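Local coordinates for antibiotic biosynthesis monooxygenase (Thermus thermophilus, PDB 1IUJ), which has no established function but belongs to the dimeric alpha-beta barrel family of antibiotic biosynthesis monooxygenases, and so may act as a monooxygenase, at residues V3-I8 with P49-T54; R7-P12 with G88-E93; P12-Q17 with T80-A85; G34-L39 with L55-E60. All coordinates share one frame; numbering follows the deposited sequence.

Contact 1 of 4, residues V3-I8 with P49-T54; sequences VTMNRI and PYVVMT
Strands 3-8 and 50-54 run antiparallel, their axes at 161° and 4.6 Å apart at closest approach, with T4-T54, N6-V52 and I8-Y50 as hydrogen-bonded pairs and M5-M53 and R7-V51 as non-hydrogen-bonded pairs. The ladder is most regular at its middle, where N6 N donates to V52 O and V52 N to N6 O, both 2.9 Å and nearly straight, each on a carbonyl lone pair; at the P49 end the bond from Y50 N to I8 O is weak. T4, N6, I8, Y50, V52 and T54 share one face. There I8 CD1 meets V52 CG2, the chains crossing obliquely, and the N6 side chain lies about 4 Å from a bound zinc ion at its nearest atom. T4 and T54 lie side by side, and one water sits 2.6 Å from T4 OG1 and 2.9 Å from T54 OG1 while donating to V52 O, so small hydroxyl residues suit this buried spot. On the other face, M5 CB stands 3.8 Å from V51 CG1, and the chain, extended beyond CG, carries CE to 4.0 Å from M53 SD: an unbranched, flexible methionine can follow the contour of branched V51 and reach M53. R7 bends at chi3 (59°), laying one guanidinium face over P49 CG, 3.5 Å from NH2, while NH1 forms a salt bridge with E93 of the second subunit. These strands are central in a four-stranded ferredoxin-like sheet, flanked by 35-43 and 91-100. F18 and F22 of helix 15-29 pack on the I8-V52 face; the methionine face meets the second subunit, as in dimeric alpha-beta barrels.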
loop_
_atom_site.group_PDB
_atom_site.type_symbol
_atom_site.label_atom_id
_atom_site.label_comp_id
_atom_site.label_asym_id
_atom_site.label_seq_id
_atom_site.Cartn_x
_atom_site.Cartn_y
_atom_site.Cartn_z
ATOM N N VAL B 3 5.172 -4.026 6.532
ATOM C CA VAL B 3 4.613 -2.799 5.977
ATOM C C VAL B 3 3.403 -2.363 6.781
ATOM O O VAL B 3 2.523 -3.198 7.104
ATOM C CB VAL B 3 4.177 -3.017 4.491
ATOM C CG1 VAL B 3 3.466 -1.813 3.930
ATOM C CG2 VAL B 3 5.366 -3.396 3.638
ATOM N N THR B 4 3.334 -1.069 7.058
ATOM C CA THR B 4 2.107 -0.467 7.606
ATOM C C THR B 4 1.454 0.435 6.579
ATOM O O THR B 4 2.141 1.071 5.773
ATOM C CB THR B 4 2.344 0.347 8.885
ATOM O OG1 THR B 4 3.292 1.400 8.630
ATOM C CG2 THR B 4 2.974 -0.489 9.966
ATOM N N MET B 5 0.133 0.431 6.579
ATOM C CA MET B 5 -0.638 1.383 5.783
ATOM C C MET B 5 -1.601 2.092 6.712
ATOM O O MET B 5 -2.492 1.476 7.286
ATOM C CB MET B 5 -1.389 0.676 4.654
ATOM C CG MET B 5 -0.469 0.040 3.669
ATOM S SD MET B 5 -1.398 -0.503 2.236
ATOM C CE MET B 5 -0.115 -1.337 1.459
ATOM N N ASN B 6 -1.403 3.399 6.881
ATOM C CA ASN B 6 -2.258 4.178 7.760
ATOM C C ASN B 6 -3.203 4.923 6.862
ATOM O O ASN B 6 -2.762 5.802 6.095
ATOM C CB ASN B 6 -1.402 5.136 8.558
ATOM C CG ASN B 6 -2.091 5.649 9.832
ATOM O OD1 ASN B 6 -1.508 6.479 10.557
ATOM N ND2 ASN B 6 -3.287 5.177 10.118
ATOM N N ARG B 7 -4.472 4.533 6.913
ATOM C CA ARG B 7 -5.514 5.136 6.067
ATOM C C ARG B 7 -6.132 6.309 6.808
ATOM O O ARG B 7 -6.735 6.140 7.869
ATOM C CB ARG B 7 -6.583 4.085 5.716
ATOM C CG ARG B 7 -6.008 2.778 5.090
ATOM C CD ARG B 7 -7.054 1.693 4.987
ATOM N NE ARG B 7 -8.208 2.072 4.175
ATOM C CZ ARG B 7 -8.208 2.066 2.840
ATOM N NH1 ARG B 7 -7.124 1.702 2.163
ATOM N NH2 ARG B 7 -9.302 2.426 2.181
ATOM N N ILE B 8 -5.958 7.507 6.248
ATOM C CA ILE B 8 -6.310 8.746 6.936
ATOM C C ILE B 8 -7.317 9.479 6.067
ATOM O O ILE B 8 -6.957 9.948 4.980
ATOM C CB ILE B 8 -5.039 9.570 7.205
ATOM C CG1 ILE B 8 -4.085 8.764 8.122
ATOM C CG2 ILE B 8 -5.411 10.942 7.800
ATOM C CD1 ILE B 8 -2.673 9.262 8.116
ATOM N N PRO B 49 -9.554 7.744 1.417
ATOM C CA PRO B 49 -8.472 8.175 2.313
ATOM C C PRO B 49 -7.082 8.239 1.663
ATOM O O PRO B 49 -6.751 7.458 0.771
ATOM C CB PRO B 49 -8.501 7.098 3.397
ATOM C CG PRO B 49 -8.934 5.845 2.619
ATOM C CD PRO B 49 -10.008 6.373 1.732
ATOM N N TYR B 50 -6.259 9.171 2.154
ATOM C CA TYR B 50 -4.807 9.091 1.934
ATOM C C TYR B 50 -4.296 7.796 2.563
ATOM O O TYR B 50 -4.902 7.300 3.523
ATOM C CB TYR B 50 -4.101 10.290 2.623
ATOM C CG TYR B 50 -3.952 11.534 1.762
ATOM C CD1 TYR B 50 -5.046 12.351 1.481
ATOM C CD2 TYR B 50 -2.711 11.881 1.238
ATOM C CE1 TYR B 50 -4.883 13.514 0.696
ATOM C CE2 TYR B 50 -2.540 13.036 0.443
ATOM C CZ TYR B 50 -3.634 13.820 0.183
ATOM O OH TYR B 50 -3.460 14.946 -0.626
ATOM N N VAL B 51 -3.209 7.270 2.015
ATOM C CA VAL B 51 -2.458 6.175 2.667
ATOM C C VAL B 51 -1.029 6.565 2.939
ATOM O O VAL B 51 -0.298 6.948 2.048
ATOM C CB VAL B 51 -2.552 4.825 1.878
ATOM C CG1 VAL B 51 -1.650 3.768 2.500
ATOM C CG2 VAL B 51 -3.970 4.330 1.901
ATOM N N VAL B 52 -0.607 6.437 4.200
ATOM C CA VAL B 52 0.804 6.602 4.520
ATOM C C VAL B 52 1.335 5.178 4.618
ATOM O O VAL B 52 0.925 4.389 5.507
ATOM C CB VAL B 52 1.023 7.332 5.830
ATOM C CG1 VAL B 52 2.518 7.305 6.181
ATOM C CG2 VAL B 52 0.426 8.759 5.808
ATOM N N MET B 53 2.259 4.856 3.726
ATOM C CA MET B 53 2.761 3.492 3.629
ATOM C C MET B 53 4.202 3.485 4.078
ATOM O O MET B 53 5.026 4.252 3.559
ATOM C CB MET B 53 2.703 2.995 2.190
ATOM C CG MET B 53 3.193 1.580 2.089
ATOM S SD MET B 53 2.933 0.976 0.455
ATOM C CE MET B 53 3.916 2.081 -0.503
ATOM N N THR B 54 4.523 2.612 5.016
ATOM C CA THR B 54 5.874 2.610 5.561
ATOM C C THR B 54 6.422 1.213 5.559
ATOM O O THR B 54 5.712 0.262 5.924
ATOM C CB THR B 54 5.869 3.177 6.968
ATOM O OG1 THR B 54 5.281 4.489 6.959
ATOM C CG2 THR B 54 7.342 3.393 7.469
HETATM O O HOH W 1 2.613 3.770 7.756
#

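Contact 2 of 4, residues R7-P12 with G88-E93; sequences RIPVRP and GPNRLE
N90 and E93 both set CG anti to their own carbonyl carbon (chi1 -60° and -66°), which swings the N90 amide across I8 and, with an extended chain beyond CG, brings the E93 carboxylate near R7. Between them lies the R7-R91 antiparallel hydrogen-bonded pair, which joins strand 2-8 to strand 91-100 of the ferredoxin-like sheet. R7 N donates to R91 O at 2.8 Å from above the carbonyl plane, whereas R91 N approaches R7 O in plane, also at 2.8 Å. Past the pair, P9 is the centre of an inverse gamma turn, closed by a weak bond from V10 N to I8 O; proline, with its restricted phi, suits this bend, and its CG rests 3.4 Å from G88 O. I8 crosses N90 obliquely, CG2 standing 3.3 Å from OD1. R7 NH1 and E93 OE2 are 4.5 Å apart, too far for a salt bridge, and no N-H points at the oxygen, which lies well out of the guanidinium plane; each residue instead joins a reciprocal pair of salt bridges with E93 or R7 of the second subunit. Within the chain a water links them, accepting from R7 NH1 at 3.0 Å and donating to E93 OE2 at 2.7 Å.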
loop_
_atom_site.group_PDB
_atom_site.type_symbol
_atom_site.label_atom_id
_atom_site.label_comp_id
_atom_site.label_asym_id
_atom_site.label_seq_id
_atom_site.Cartn_x
_atom_site.Cartn_y
_atom_site.Cartn_z
ATOM N N ARG B 7 -4.472 4.533 6.913
ATOM C CA ARG B 7 -5.514 5.136 6.067
ATOM C C ARG B 7 -6.132 6.309 6.808
ATOM O O ARG B 7 -6.735 6.140 7.869
ATOM C CB ARG B 7 -6.583 4.085 5.716
ATOM C CG ARG B 7 -6.008 2.778 5.090
ATOM C CD ARG B 7 -7.054 1.693 4.987
ATOM N NE ARG B 7 -8.208 2.072 4.175
ATOM C CZ ARG B 7 -8.208 2.066 2.840
ATOM N NH1 ARG B 7 -7.124 1.702 2.163
ATOM N NH2 ARG B 7 -9.302 2.426 2.181
ATOM N N ILE B 8 -5.958 7.507 6.248
ATOM C CA ILE B 8 -6.310 8.746 6.936
ATOM C C ILE B 8 -7.317 9.479 6.067
ATOM O O ILE B 8 -6.957 9.948 4.980
ATOM C CB ILE B 8 -5.039 9.570 7.205
ATOM C CG1 ILE B 8 -4.085 8.764 8.122
ATOM C CG2 ILE B 8 -5.411 10.942 7.800
ATOM C CD1 ILE B 8 -2.673 9.262 8.116
ATOM N N PRO B 9 -8.575 9.570 6.518
ATOM C CA PRO B 9 -9.633 10.170 5.719
ATOM C C PRO B 9 -9.633 11.680 5.884
ATOM O O PRO B 9 -10.522 12.243 6.540
ATOM C CB PRO B 9 -10.913 9.537 6.306
ATOM C CG PRO B 9 -10.568 9.326 7.745
ATOM C CD PRO B 9 -9.080 9.070 7.812
ATOM N N VAL B 10 -8.656 12.323 5.268
ATOM C CA VAL B 10 -8.581 13.799 5.278
ATOM C C VAL B 10 -9.388 14.411 4.153
ATOM O O VAL B 10 -9.305 13.971 2.994
ATOM C CB VAL B 10 -7.113 14.302 5.280
ATOM C CG1 VAL B 10 -6.363 13.849 4.053
ATOM C CG2 VAL B 10 -7.039 15.825 5.415
ATOM N N ARG B 11 -10.182 15.423 4.504
ATOM C CA ARG B 11 -10.995 16.176 3.539
ATOM C C ARG B 11 -10.099 16.927 2.536
ATOM O O ARG B 11 -8.980 17.347 2.875
ATOM C CB ARG B 11 -11.909 17.145 4.310
ATOM C CG ARG B 11 -12.989 16.497 5.187
ATOM C CD ARG B 11 -14.009 17.516 5.704
ATOM N NE ARG B 11 -14.299 17.415 7.142
ATOM C CZ ARG B 11 -15.510 17.611 7.688
ATOM N NH1 ARG B 11 -15.680 17.514 9.006
ATOM N NH2 ARG B 11 -16.559 17.892 6.920
ATOM N N PRO B 12 -10.553 17.072 1.287
ATOM C CA PRO B 12 -9.746 17.709 0.245
ATOM C C PRO B 12 -9.336 19.133 0.611
ATOM O O PRO B 12 -8.259 19.559 0.222
ATOM C CB PRO B 12 -10.660 17.720 -0.991
ATOM C CG PRO B 12 -12.010 17.361 -0.532
ATOM C CD PRO B 12 -11.867 16.630 0.797
ATOM N N GLY B 88 -13.356 10.745 9.853
ATOM C CA GLY B 88 -13.388 9.606 10.751
ATOM C C GLY B 88 -12.012 9.301 11.308
ATOM O O GLY B 88 -11.058 10.022 10.996
ATOM N N PRO B 89 -11.893 8.240 12.112
ATOM C CA PRO B 89 -10.596 7.825 12.651
ATOM C C PRO B 89 -9.727 7.274 11.540
ATOM O O PRO B 89 -10.232 6.856 10.486
ATOM C CB PRO B 89 -10.956 6.704 13.651
ATOM C CG PRO B 89 -12.270 6.212 13.221
ATOM C CD PRO B 89 -12.994 7.370 12.578
ATOM N N ASN B 90 -8.429 7.294 11.779
ATOM C CA ASN B 90 -7.509 6.644 10.875
ATOM C C ASN B 90 -7.728 5.162 11.028
ATOM O O ASN B 90 -8.218 4.703 12.064
ATOM C CB ASN B 90 -6.101 7.044 11.217
ATOM C CG ASN B 90 -5.906 8.544 11.090
ATOM O OD1 ASN B 90 -6.616 9.206 10.316
ATOM N ND2 ASN B 90 -4.984 9.090 11.857
ATOM N N ARG B 91 -7.404 4.420 9.979
ATOM C CA ARG B 91 -7.444 2.961 10.036
ATOM C C ARG B 91 -6.073 2.433 9.673
ATOM O O ARG B 91 -5.600 2.607 8.543
ATOM C CB ARG B 91 -8.520 2.408 9.101
ATOM C CG ARG B 91 -9.919 2.641 9.646
ATOM C CD ARG B 91 -10.132 2.127 11.082
ATOM N NE ARG B 91 -11.216 2.804 11.803
ATOM C CZ ARG B 91 -12.515 2.787 11.449
ATOM N NH1 ARG B 91 -13.416 3.427 12.191
ATOM N NH2 ARG B 91 -12.924 2.137 10.359
ATOM N N LEU B 92 -5.451 1.776 10.644
ATOM C CA LEU B 92 -4.114 1.228 10.453
ATOM C C LEU B 92 -4.168 -0.267 10.074
ATOM O O LEU B 92 -4.822 -1.059 10.763
ATOM C CB LEU B 92 -3.287 1.429 11.728
ATOM C CG LEU B 92 -1.850 0.877 11.728
ATOM C CD1 LEU B 92 -0.896 1.533 10.720
ATOM C CD2 LEU B 92 -1.234 0.978 13.149
ATOM N N GLU B 93 -3.476 -0.613 8.984
ATOM C CA GLU B 93 -3.337 -1.984 8.499
ATOM C C GLU B 93 -1.844 -2.351 8.518
ATOM O O GLU B 93 -0.988 -1.470 8.348
ATOM C CB GLU B 93 -3.824 -2.059 7.066
ATOM C CG GLU B 93 -5.307 -1.797 6.888
ATOM C CD GLU B 93 -5.791 -2.282 5.537
ATOM O OE1 GLU B 93 -6.630 -3.196 5.544
ATOM O OE2 GLU B 93 -5.326 -1.739 4.531
HETATM O O HOH W 2 -4.530 0.423 3.039
#

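Contact 3 of 4, residues P12-Q17 with T80-A85; sequences PEYAEQ and TLPKEA
Ahead of A15, the carbonyl oxygen of P12 accepts from A15 N at 3.2 Å. The first residue to reach segment 80-85 is Y14. With CG anti to the carbonyl carbon (chi1 -65°), its ring leans toward the opposite loop and takes A85 CB over one face, a CH-pi contact with the methyl 3.8 Å from the ring centroid and displaced toward the rim. Only a small side chain is involved here, so the backbone of the loop can also come close, A85 CA standing 3.7 Å from Y14 CD1. Farther along the ring, Y14 CE2 meets P82 CG at 3.5 Å, tip to tip, while L81 slides past in the opposite direction. Three residues on comes Q17, CG anti to the backbone N and the chain extended, which carries its amide out to L81: CD lies 3.5 Å from L81 CD1, and NE2 lies 3.7 Å from L81 CD2. Its OE1 also lies at the edge of the Y14 ring, in plane. L81 CD1 thus touches both the Q17 amide and Y14 CD2, the latter at 4.0 Å. In the facing loop, a bond of 2.9 Å from A85 N to P82 O coils the chain into its 3-10 segment. No hydrogen bond joins the segments; this is mainly apolar packing of the start of helix 15-29 of the ferredoxin-like fold against the loop that leads to strand 91-100.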
loop_
_atom_site.group_PDB
_atom_site.type_symbol
_atom_site.label_atom_id
_atom_site.label_comp_id
_atom_site.label_asym_id
_atom_site.label_seq_id
_atom_site.Cartn_x
_atom_site.Cartn_y
_atom_site.Cartn_z
ATOM N N PRO B 12 -10.553 17.072 1.287
ATOM C CA PRO B 12 -9.746 17.709 0.245
ATOM C C PRO B 12 -9.336 19.133 0.611
ATOM O O PRO B 12 -8.259 19.559 0.222
ATOM C CB PRO B 12 -10.660 17.720 -0.991
ATOM C CG PRO B 12 -12.010 17.361 -0.532
ATOM C CD PRO B 12 -11.867 16.630 0.797
ATOM N N GLU B 13 -10.161 19.816 1.388
ATOM C CA GLU B 13 -9.860 21.191 1.786
ATOM C C GLU B 13 -8.560 21.289 2.595
ATOM O O GLU B 13 -7.913 22.343 2.597
ATOM C CB GLU B 13 -11.003 21.778 2.599
ATOM C CG GLU B 13 -12.239 22.107 1.770
ATOM C CD GLU B 13 -13.127 20.907 1.507
ATOM O OE1 GLU B 13 -12.860 19.824 2.065
ATOM O OE2 GLU B 13 -14.111 21.055 0.741
ATOM N N TYR B 14 -8.204 20.193 3.262
ATOM C CA TYR B 14 -7.051 20.137 4.164
ATOM C C TYR B 14 -5.886 19.290 3.637
ATOM O O TYR B 14 -4.867 19.094 4.342
ATOM C CB TYR B 14 -7.473 19.591 5.536
ATOM C CG TYR B 14 -8.423 20.496 6.272
ATOM C CD1 TYR B 14 -9.799 20.465 6.024
ATOM C CD2 TYR B 14 -7.941 21.413 7.187
ATOM C CE1 TYR B 14 -10.678 21.281 6.695
ATOM C CE2 TYR B 14 -8.810 22.253 7.872
ATOM C CZ TYR B 14 -10.155 22.208 7.617
ATOM O OH TYR B 14 -11.003 23.047 8.289
ATOM N N ALA B 15 -6.033 18.799 2.405
ATOM C CA ALA B 15 -5.040 17.925 1.790
ATOM C C ALA B 15 -3.629 18.533 1.759
ATOM O O ALA B 15 -2.659 17.873 2.110
ATOM C CB ALA B 15 -5.487 17.535 0.382
ATOM N N GLU B 16 -3.519 19.792 1.329
ATOM C CA GLU B 16 -2.230 20.476 1.321
ATOM C C GLU B 16 -1.585 20.614 2.718
ATOM O O GLU B 16 -0.383 20.356 2.904
ATOM C CB GLU B 16 -2.364 21.831 0.605
ATOM C CG GLU B 16 -1.120 22.699 0.659
ATOM C CD GLU B 16 -1.309 24.043 -0.033
ATOM O OE1 GLU B 16 -2.470 24.412 -0.337
ATOM O OE2 GLU B 16 -0.289 24.729 -0.275
ATOM N N GLN B 17 -2.381 21.017 3.705
ATOM C CA GLN B 17 -1.877 21.142 5.051
ATOM C C GLN B 17 -1.460 19.777 5.602
ATOM O O GLN B 17 -0.423 19.679 6.268
ATOM C CB GLN B 17 -2.896 21.810 5.973
ATOM C CG GLN B 17 -2.277 22.275 7.276
ATOM C CD GLN B 17 -3.294 22.492 8.371
ATOM O OE1 GLN B 17 -4.469 22.713 8.095
ATOM N NE2 GLN B 17 -2.846 22.411 9.620
ATOM N N THR B 80 -1.879 19.595 14.839
ATOM C CA THR B 80 -2.178 20.928 14.298
ATOM C C THR B 80 -3.358 20.896 13.337
ATOM O O THR B 80 -4.015 21.921 13.137
ATOM C CB THR B 80 -0.946 21.631 13.623
ATOM O OG1 THR B 80 -0.503 20.887 12.480
ATOM C CG2 THR B 80 0.277 21.657 14.534
ATOM N N LEU B 81 -3.618 19.734 12.730
ATOM C CA LEU B 81 -4.803 19.569 11.892
ATOM C C LEU B 81 -6.052 19.463 12.766
ATOM O O LEU B 81 -6.140 18.589 13.637
ATOM C CB LEU B 81 -4.686 18.329 10.996
ATOM C CG LEU B 81 -4.105 18.398 9.578
ATOM C CD1 LEU B 81 -4.863 19.358 8.672
ATOM C CD2 LEU B 81 -2.601 18.698 9.552
ATOM N N PRO B 82 -7.029 20.334 12.531
ATOM C CA PRO B 82 -8.272 20.317 13.313
ATOM C C PRO B 82 -9.033 18.991 13.198
ATOM O O PRO B 82 -8.948 18.333 12.163
ATOM C CB PRO B 82 -9.091 21.456 12.696
ATOM C CG PRO B 82 -8.502 21.668 11.354
ATOM C CD PRO B 82 -7.030 21.397 11.505
ATOM N N LYS B 83 -9.765 18.601 14.242
ATOM C CA LYS B 83 -10.583 17.379 14.173
ATOM C C LYS B 83 -11.495 17.381 12.949
ATOM O O LYS B 83 -11.779 16.338 12.355
ATOM C CB LYS B 83 -11.418 17.193 15.442
ATOM C CG LYS B 83 -11.309 15.794 16.037
ATOM C CD LYS B 83 -12.592 14.990 15.919
ATOM C CE LYS B 83 -12.402 13.613 16.553
ATOM N NZ LYS B 83 -13.653 13.010 17.106
ATOM N N GLU B 84 -11.942 18.576 12.567
ATOM C CA GLU B 84 -12.878 18.750 11.469
ATOM C C GLU B 84 -12.283 18.385 10.114
ATOM O O GLU B 84 -13.025 18.188 9.159
ATOM C CB GLU B 84 -13.362 20.201 11.437
ATOM C CG GLU B 84 -14.219 20.597 12.636
ATOM C CD GLU B 84 -13.435 20.948 13.889
ATOM O OE1 GLU B 84 -14.091 21.259 14.907
ATOM O OE2 GLU B 84 -12.182 20.911 13.877
ATOM N N ALA B 85 -10.958 18.312 10.036
ATOM C CA ALA B 85 -10.266 18.003 8.792
ATOM C C ALA B 85 -10.552 16.567 8.332
ATOM O O ALA B 85 -10.343 16.248 7.174
ATOM C CB ALA B 85 -8.765 18.200 8.936
#

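Contact 4 of 4, residues G34-L39 with L55-E60; sequences GFIRNL and LWESEE. With ZN (zinc ion), chain F.
L55 O is gripped by two donors, I36 N at 3.0 Å and R37 N at 3.3 Å, both approaching from above the carbonyl plane. This is a classic beta bulge: I36 and R37 both face L55. L55 N returns an almost straight bond to R37 O at 2.8 Å, and E57 N donates to G34 O at 2.8 Å. The positive phi of G34 (81°) is readily adopted by glycine. Beyond the backbone, the flat rings of F35 and W56 allow a T-shaped contact, the F35 edge toward the W56 six-membered face, with planes 78° apart and centroids separated by 5.8 Å. I36 lays CD1 against the backbone at W56 and E57, and L55 CD2 packs on R37 CB at 4.1 Å. Further out, S58 N-caps the next helix, its OG bonded to A61 N, and E60, whose carboxylate suits a zinc ligand, binds the metal through OE1 at 1.9 Å. The contact lies at the open end of the hairpin of strands 35-43 and 50-56, where helix 59-66 departs. W56 meets W65 of that helix and V29 of helix 15-29, whereas R37 forms a salt bridge with D100 of the second subunit, and L39 pairs with a strand there, carrying the sheet across the interface.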
loop_
_atom_site.group_PDB
_atom_site.type_symbol
_atom_site.label_atom_id
_atom_site.label_comp_id
_atom_site.label_asym_id
_atom_site.label_seq_id
_atom_site.Cartn_x
_atom_site.Cartn_y
_atom_site.Cartn_z
ATOM N N GLY B 34 16.121 0.191 11.142
ATOM C CA GLY B 34 15.218 -0.733 10.465
ATOM C C GLY B 34 14.224 -0.048 9.549
ATOM O O GLY B 34 13.450 -0.718 8.846
ATOM N N PHE B 35 14.221 1.284 9.534
ATOM C CA PHE B 35 13.378 2.009 8.561
ATOM C C PHE B 35 13.934 1.782 7.157
ATOM O O PHE B 35 15.148 1.932 6.915
ATOM C CB PHE B 35 13.328 3.516 8.874
ATOM C CG PHE B 35 12.720 4.350 7.781
ATOM C CD1 PHE B 35 11.342 4.419 7.643
ATOM C CD2 PHE B 35 13.510 5.062 6.880
ATOM C CE1 PHE B 35 10.732 5.182 6.614
ATOM C CE2 PHE B 35 12.918 5.840 5.857
ATOM C CZ PHE B 35 11.531 5.896 5.714
ATOM N N ILE B 36 13.041 1.453 6.236
ATOM C CA ILE B 36 13.396 1.248 4.844
ATOM C C ILE B 36 12.882 2.389 3.941
ATOM O O ILE B 36 13.684 3.009 3.194
ATOM C CB ILE B 36 12.946 -0.143 4.313
ATOM C CG1 ILE B 36 13.675 -1.268 5.072
ATOM C CG2 ILE B 36 13.308 -0.232 2.843
ATOM C CD1 ILE B 36 13.127 -2.641 4.806
ATOM N N ARG B 37 11.570 2.664 3.953
ATOM C CA ARG B 37 10.974 3.611 2.986
ATOM C C ARG B 37 9.629 4.113 3.469
ATOM O O ARG B 37 8.920 3.371 4.135
ATOM C CB ARG B 37 10.813 2.958 1.616
ATOM C CG ARG B 37 10.424 3.869 0.474
ATOM C CD ARG B 37 10.470 3.140 -0.813
ATOM N NE ARG B 37 10.259 4.027 -1.953
ATOM C CZ ARG B 37 10.228 3.593 -3.195
ATOM N NH1 ARG B 37 10.380 2.292 -3.448
ATOM N NH2 ARG B 37 10.011 4.449 -4.185
ATOM N N ASN B 38 9.302 5.377 3.176
ATOM C CA ASN B 38 7.977 5.928 3.493
ATOM C C ASN B 38 7.385 6.550 2.240
ATOM O O ASN B 38 8.064 7.284 1.531
ATOM C CB ASN B 38 8.070 6.995 4.603
ATOM C CG ASN B 38 6.710 7.567 5.005
ATOM O OD1 ASN B 38 6.364 8.715 4.657
ATOM N ND2 ASN B 38 5.944 6.795 5.756
ATOM N N LEU B 39 6.110 6.298 1.975
ATOM C CA LEU B 39 5.425 6.949 0.852
ATOM C C LEU B 39 4.126 7.530 1.333
ATOM O O LEU B 39 3.429 6.918 2.152
ATOM C CB LEU B 39 5.181 5.981 -0.294
ATOM C CG LEU B 39 6.429 5.323 -0.877
ATOM C CD1 LEU B 39 6.758 3.985 -0.198
ATOM C CD2 LEU B 39 6.256 5.161 -2.365
ATOM N N LEU B 55 7.644 1.079 5.044
ATOM C CA LEU B 55 8.328 -0.206 4.909
ATOM C C LEU B 55 9.391 -0.311 5.981
ATOM O O LEU B 55 10.196 0.608 6.137
ATOM C CB LEU B 55 9.009 -0.297 3.535
ATOM C CG LEU B 55 8.163 -0.681 2.322
ATOM C CD1 LEU B 55 7.005 0.301 2.098
ATOM C CD2 LEU B 55 9.124 -0.720 1.110
ATOM N N TRP B 56 9.381 -1.429 6.698
ATOM C CA TRP B 56 10.296 -1.676 7.834
ATOM C C TRP B 56 11.016 -3.009 7.669
ATOM O O TRP B 56 10.480 -3.949 7.084
ATOM C CB TRP B 56 9.440 -1.761 9.116
ATOM C CG TRP B 56 8.822 -0.428 9.539
ATOM C CD1 TRP B 56 7.526 -0.015 9.383
ATOM C CD2 TRP B 56 9.488 0.607 10.259
ATOM N NE1 TRP B 56 7.363 1.246 9.911
ATOM C CE2 TRP B 56 8.551 1.643 10.475
ATOM C CE3 TRP B 56 10.794 0.768 10.744
ATOM C CZ2 TRP B 56 8.890 2.834 11.134
ATOM C CZ3 TRP B 56 11.127 1.955 11.401
ATOM C CH2 TRP B 56 10.179 2.954 11.597
ATOM N N GLU B 57 12.231 -3.123 8.226
ATOM C CA GLU B 57 12.945 -4.403 8.195
ATOM C C GLU B 57 12.190 -5.522 8.919
ATOM O O GLU B 57 12.292 -6.697 8.545
ATOM C CB GLU B 57 14.326 -4.215 8.852
ATOM C CG GLU B 57 15.282 -5.368 8.736
ATOM C CD GLU B 57 16.221 -5.149 7.576
ATOM O OE1 GLU B 57 15.805 -5.458 6.440
ATOM O OE2 GLU B 57 17.355 -4.632 7.798
ATOM N N SER B 58 11.427 -5.145 9.955
ATOM C CA SER B 58 10.679 -6.090 10.770
ATOM C C SER B 58 9.580 -5.414 11.533
ATOM O O SER B 58 9.611 -4.208 11.725
ATOM C CB SER B 58 11.595 -6.794 11.775
ATOM O OG SER B 58 12.052 -5.887 12.790
ATOM N N GLU B 59 8.630 -6.209 12.023
ATOM C CA GLU B 59 7.623 -5.696 12.929
ATOM C C GLU B 59 8.248 -5.076 14.204
ATOM O O GLU B 59 7.777 -4.048 14.688
ATOM C CB GLU B 59 6.610 -6.798 13.243
ATOM C CG GLU B 59 5.494 -6.347 14.175
ATOM C CD GLU B 59 4.457 -7.428 14.423
ATOM O OE1 GLU B 59 4.528 -8.545 13.855
ATOM O OE2 GLU B 59 3.586 -7.148 15.234
ATOM N N GLU B 60 9.292 -5.717 14.722
ATOM C CA GLU B 60 9.971 -5.218 15.915
ATOM C C GLU B 60 10.504 -3.799 15.689
ATOM O O GLU B 60 10.426 -2.953 16.574
ATOM C CB GLU B 60 11.063 -6.199 16.344
ATOM C CG GLU B 60 11.773 -5.833 17.663
ATOM C CD GLU B 60 10.843 -5.784 18.868
ATOM O OE1 GLU B 60 9.715 -6.301 18.812
ATOM O OE2 GLU B 60 11.251 -5.246 19.927
HETATM ZN ZN ZN F . 8.802 -6.413 20.483
#

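How the contacts relate
From the N terminus, strand 2-8 takes part in contacts 1 and 2, which start from the same stretch: contact 1 closes a loop at 49-54, and contact 2 a much longer one at 88-93, setting strand 2-8 between 50-56 and 91-100. Contact 3 starts just after, at helix 15-29, and closes at 80-85, within the span of contact 2 and crossing contact 1. Contact 4, the short hairpin 34-39 with 55-60, lies within the spans of contacts 2 and 3 and crosses contact 1. M5 N with E93 O and L39 N with M53 O, both probable hydrogen bonds, join contacts 1, 2 and 4 into one sheet, while R11 and A85 tie contact 2 to contact 3.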